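PDB 2ZWI: alpha-/beta-galactoside alpha-2,3-sialyltransferase, which probably transfers sialic acid from a CMP-activated donor onto galactosides, forming alpha-2,3 linkages. Local coordinates for residues Ile142-Ser145 and Thr149-Phe152; Asp201-Phe206 and Lys213-Thr218. All coordinates share one frame; numbering follows the deposited sequence.

Interaction 1 of 2, residues Ile142-Ser145 and Thr149-Phe152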
# COMPACT_ATOMS: atom_id res chain seq x y z
N ILE A 142 15.16 -15.96 8.10
CA ILE A 142 14.69 -14.85 8.93
C ILE A 142 15.43 -14.81 10.27
O ILE A 142 15.88 -13.76 10.71
CB ILE A 142 13.16 -14.93 9.17
CG1 ILE A 142 12.40 -14.82 7.84
CG2 ILE A 142 12.69 -13.86 10.18
CD1 ILE A 142 11.02 -15.42 7.91
N GLN A 143 15.55 -15.97 10.91
CA GLN A 143 16.27 -16.06 12.17
C GLN A 143 17.73 -15.63 12.02
O GLN A 143 18.23 -14.87 12.86
CB GLN A 143 16.14 -17.45 12.79
CG GLN A 143 16.64 -17.55 14.24
CD GLN A 143 15.84 -16.68 15.21
OE1 GLN A 143 14.63 -16.85 15.37
NE2 GLN A 143 16.53 -15.75 15.87
N SER A 144 18.40 -16.08 10.96
CA SER A 144 19.79 -15.68 10.67
C SER A 144 19.97 -14.17 10.49
O SER A 144 20.96 -13.61 10.96
CB SER A 144 20.33 -16.39 9.43
OG SER A 144 20.28 -17.79 9.57
N SER A 145 19.01 -13.54 9.81
CA SER A 145 18.95 -12.08 9.69
C SER A 145 18.79 -11.38 11.03
O SER A 145 19.42 -10.35 11.27
CB SER A 145 17.79 -11.67 8.77
OG SER A 145 18.08 -12.02 7.43
N THR A 149 23.66 -12.89 11.10
CA THR A 149 24.65 -13.75 10.46
C THR A 149 24.57 -13.72 8.93
O THR A 149 25.50 -14.17 8.23
CB THR A 149 24.54 -15.19 10.97
OG1 THR A 149 23.16 -15.60 10.94
CG2 THR A 149 25.06 -15.29 12.41
N GLN A 150 23.47 -13.17 8.42
CA GLN A 150 23.19 -13.10 6.99
C GLN A 150 22.36 -11.84 6.69
O GLN A 150 21.60 -11.37 7.56
CB GLN A 150 22.42 -14.35 6.53
CG GLN A 150 20.94 -14.36 6.98
CD GLN A 150 20.04 -15.22 6.11
OE1 GLN A 150 20.36 -16.38 5.82
NE2 GLN A 150 18.91 -14.66 5.69
N PRO A 151 22.49 -11.28 5.47
CA PRO A 151 21.62 -10.16 5.12
C PRO A 151 20.18 -10.65 4.87
O PRO A 151 19.97 -11.85 4.66
CB PRO A 151 22.25 -9.62 3.83
CG PRO A 151 22.88 -10.83 3.21
CD PRO A 151 23.39 -11.65 4.36
N PHE A 152 19.22 -9.74 4.89
CA PHE A 152 17.83 -10.13 4.68
C PHE A 152 17.41 -9.99 3.21
O PHE A 152 17.41 -8.89 2.66
CB PHE A 152 16.87 -9.36 5.60
CG PHE A 152 15.43 -9.78 5.46
CD1 PHE A 152 14.96 -10.93 6.08
CD2 PHE A 152 14.55 -9.03 4.68
CE1 PHE A 152 13.63 -11.33 5.95
CE2 PHE A 152 13.22 -9.42 4.53
CZ PHE A 152 12.76 -10.58 5.17
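Thr149 meets the carbonyl of Ser144 with both its backbone and its side chain at the C-terminal end of helix 128-147, in the first of the two Rossmann-like domains of this GT-B glycosyltransferase. The chain leaves the helix, turns, and runs back along its last turn as far as Phe152. Thr149 N donates an almost straight bond to Ser144 O (2.8 Å, 169° at the hydrogen). Thr149 OG1 adds a second bond to that oxygen, approaching much more from the side of the C=O, yet from the same face of the carbonyl plane. OG1 is turned inward between backbone N and carbonyl carbon (chi1 48°), which lets one residue grip the oxygen twice.

Gln150 can be followed along its length. Its CB passes Ser144 CB, and CG then presses against that same carbon at 3.2 Å. At the amide, CD still lies over Ser144 CB, and OE1 remains on the Ser144 side. NE2 turns the other way and donates to Ser145 OG (3.3 Å, 154° at the hydrogen), which sits slightly out of the amide plane. The hydroxyl of Ser144 bonds to Asp140 O, one turn back in the helix, while Gln150 packs on the CB of this serine.

The backbone adds a CA-H...O contact from Ser145 CA to Gln150 O. Beyond Pro151, the Phe152 ring lies alongside Ile142 and touches Val87 and Val90 of helix 86-98 and Ile159 of helix 156-159, joining the returning loop to neighbouring helices. Ser145 OG lies in the plane of the Phe152 ring at its edge, 3.6 Å from CD1, and Ile142 CG1 approaches CE1 at 4.2 Å.

Interaction 2 of 2, residues Asp201-Phe206 and Lys213-Thr218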
# COMPACT_ATOMS: atom_id res chain seq x y z
N ASP A 201 -13.38 1.11 4.88
CA ASP A 201 -14.69 1.65 5.25
C ASP A 201 -14.70 2.16 6.70
O ASP A 201 -15.76 2.24 7.32
CB ASP A 201 -15.77 0.59 5.05
CG ASP A 201 -15.52 -0.67 5.88
OD1 ASP A 201 -14.48 -0.76 6.58
OD2 ASP A 201 -16.38 -1.58 5.84
N TYR A 202 -13.52 2.49 7.22
CA TYR A 202 -13.39 3.01 8.58
C TYR A 202 -14.22 4.27 8.83
O TYR A 202 -14.78 4.44 9.92
CB TYR A 202 -11.92 3.28 8.92
CG TYR A 202 -11.10 2.02 9.11
CD1 TYR A 202 -10.39 1.46 8.04
CD2 TYR A 202 -11.03 1.39 10.36
CE1 TYR A 202 -9.65 0.30 8.21
CE2 TYR A 202 -10.29 0.24 10.53
CZ TYR A 202 -9.59 -0.30 9.46
OH TYR A 202 -8.86 -1.46 9.63
N PHE A 203 -14.31 5.14 7.83
CA PHE A 203 -15.04 6.40 7.99
C PHE A 203 -16.53 6.22 8.26
O PHE A 203 -17.18 7.13 8.77
CB PHE A 203 -14.80 7.34 6.80
CG PHE A 203 -13.66 8.30 7.00
CD1 PHE A 203 -12.42 7.86 7.48
CD2 PHE A 203 -13.82 9.66 6.70
CE1 PHE A 203 -11.36 8.76 7.67
CE2 PHE A 203 -12.75 10.56 6.88
CZ PHE A 203 -11.53 10.11 7.37
N THR A 204 -17.07 5.05 7.93
CA THR A 204 -18.47 4.72 8.18
C THR A 204 -18.77 4.69 9.69
O THR A 204 -19.87 5.04 10.10
CB THR A 204 -18.83 3.37 7.48
OG1 THR A 204 -18.72 3.56 6.06
CG2 THR A 204 -20.23 2.90 7.79
N THR A 205 -17.78 4.32 10.51
CA THR A 205 -17.97 4.22 11.96
C THR A 205 -17.24 5.30 12.78
O THR A 205 -17.49 5.44 13.98
CB THR A 205 -17.61 2.82 12.50
OG1 THR A 205 -16.25 2.49 12.15
CG2 THR A 205 -18.54 1.75 11.93
N PHE A 206 -16.34 6.04 12.13
CA PHE A 206 -15.58 7.12 12.77
C PHE A 206 -16.48 8.28 13.17
O PHE A 206 -17.34 8.72 12.39
CB PHE A 206 -14.50 7.65 11.82
CG PHE A 206 -13.20 6.88 11.85
CD1 PHE A 206 -13.07 5.68 12.55
CD2 PHE A 206 -12.10 7.35 11.13
CE1 PHE A 206 -11.86 4.99 12.56
CE2 PHE A 206 -10.90 6.66 11.12
CZ PHE A 206 -10.77 5.48 11.84
N LYS A 213 -8.73 13.80 12.96
CA LYS A 213 -7.40 13.26 13.20
C LYS A 213 -6.77 12.68 11.93
O LYS A 213 -5.56 12.82 11.71
CB LYS A 213 -7.43 12.21 14.31
CG LYS A 213 -6.06 11.93 14.92
CD LYS A 213 -6.15 11.07 16.20
CE LYS A 213 -6.83 11.84 17.33
NZ LYS A 213 -6.53 11.25 18.66
N PHE A 214 -7.58 12.02 11.10
CA PHE A 214 -7.09 11.50 9.83
C PHE A 214 -6.65 12.63 8.90
O PHE A 214 -5.58 12.55 8.28
CB PHE A 214 -8.10 10.57 9.14
CG PHE A 214 -7.57 9.97 7.86
CD1 PHE A 214 -6.83 8.79 7.89
CD2 PHE A 214 -7.76 10.60 6.64
CE1 PHE A 214 -6.30 8.24 6.73
CE2 PHE A 214 -7.23 10.05 5.45
CZ PHE A 214 -6.50 8.86 5.50
N TYR A 215 -7.47 13.68 8.81
CA TYR A 215 -7.11 14.86 8.02
C TYR A 215 -5.84 15.51 8.53
O TYR A 215 -5.00 15.92 7.73
CB TYR A 215 -8.23 15.90 8.01
CG TYR A 215 -9.59 15.37 7.63
CD1 TYR A 215 -9.73 14.32 6.74
CD2 TYR A 215 -10.74 15.95 8.16
CE1 TYR A 215 -10.99 13.84 6.40
CE2 TYR A 215 -12.00 15.48 7.82
CZ TYR A 215 -12.12 14.43 6.94
OH TYR A 215 -13.37 13.97 6.61
N ASN A 216 -5.70 15.60 9.86
CA ASN A 216 -4.51 16.20 10.46
C ASN A 216 -3.22 15.41 10.21
O ASN A 216 -2.19 16.00 9.89
CB ASN A 216 -4.72 16.46 11.95
CG ASN A 216 -5.66 17.61 12.22
OD1 ASN A 216 -5.84 18.50 11.39
ND2 ASN A 216 -6.29 17.60 13.40
N PHE A 217 -3.28 14.09 10.38
CA PHE A 217 -2.18 13.18 10.06
C PHE A 217 -1.67 13.29 8.61
O PHE A 217 -0.47 13.34 8.37
CB PHE A 217 -2.64 11.73 10.26
CG PHE A 217 -2.22 11.14 11.57
CD1 PHE A 217 -0.91 11.29 12.03
CD2 PHE A 217 -3.12 10.37 12.30
CE1 PHE A 217 -0.51 10.72 13.23
CE2 PHE A 217 -2.73 9.78 13.50
CZ PHE A 217 -1.43 9.95 13.97
N THR A 218 -2.61 13.31 7.67
CA THR A 218 -2.31 13.22 6.25
C THR A 218 -2.12 14.59 5.59
O THR A 218 -1.51 14.69 4.51
CB THR A 218 -3.45 12.49 5.50
OG1 THR A 218 -4.69 13.15 5.77
CG2 THR A 218 -3.54 11.04 5.96
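Phe203 wedges the rim of its ring between Phe214 and Tyr215, forming an aromatic cluster that ties the loop after strand 195-197, the last strand of the first GT-B sheet, to helix 208-218. The pair with Phe214 is an offset edge-to-face (T-shaped) arrangement. Its centroids are 5.6 Å apart and its planes stand at 87°, with the edge of Phe203 directed at the face of Phe214.

The far end of the Phe203 ring does the touching. CZ comes to 3.9 Å from Phe214 CD2, while CE1 packs on Phe214 CG and CB; CB lies in the plane of the Phe203 ring at its edge. Phe203 is twisted away from the usual staggered settings (chi1 -93°), and with this torsion its ring extends from the loop toward the helix. CG of Phe214 is anti to its backbone N (chi1 -177°), which turns one ring face to the edge of Phe203. Thr218 CG2 lies over the face opposite the one Phe203 approaches, offset toward the rim, and Thr218 OG1 hydrogen-bonds back to Phe214 O at 2.7 Å. That carbonyl also accepts from Thr218 N, the two donors arriving from opposite faces of its plane.

The CB of Tyr215 does not point at the loop, yet its ring reaches back to meet Phe203 obliquely. Thr311 touches all three aromatic side chains, and Thr21 of helix 14-26 packs on Phe214, so neighbouring elements help enclose the cluster. The contact of Phe203 with Tyr215 runs along one side of the phenol: Tyr215 CE1 lies in the plane of the Phe203 ring, 3.8 Å from CE2, and the phenol oxygen OH is nearer still to that carbon, at 3.5 Å.

How the interactions relate
Interactions 1 and 2 lie on opposite sides of the chain's centre, their own centres 37 Å apart and their nearest atoms about 24 Å apart; they do not touch, and they follow one another along the chain. Both join a loop to a helix, but polar bonds to a helix end lead in interaction 1, whereas interaction 2 is made by aromatic rings. Only interaction 2 comes near the CMP pocket: the side chain of Phe214 is about 7 Å from that of Glu306, a CMP-binding residue, and about 11 Å from the bound nucleotide. Interaction 1 is remote from both this pocket and the zinc site.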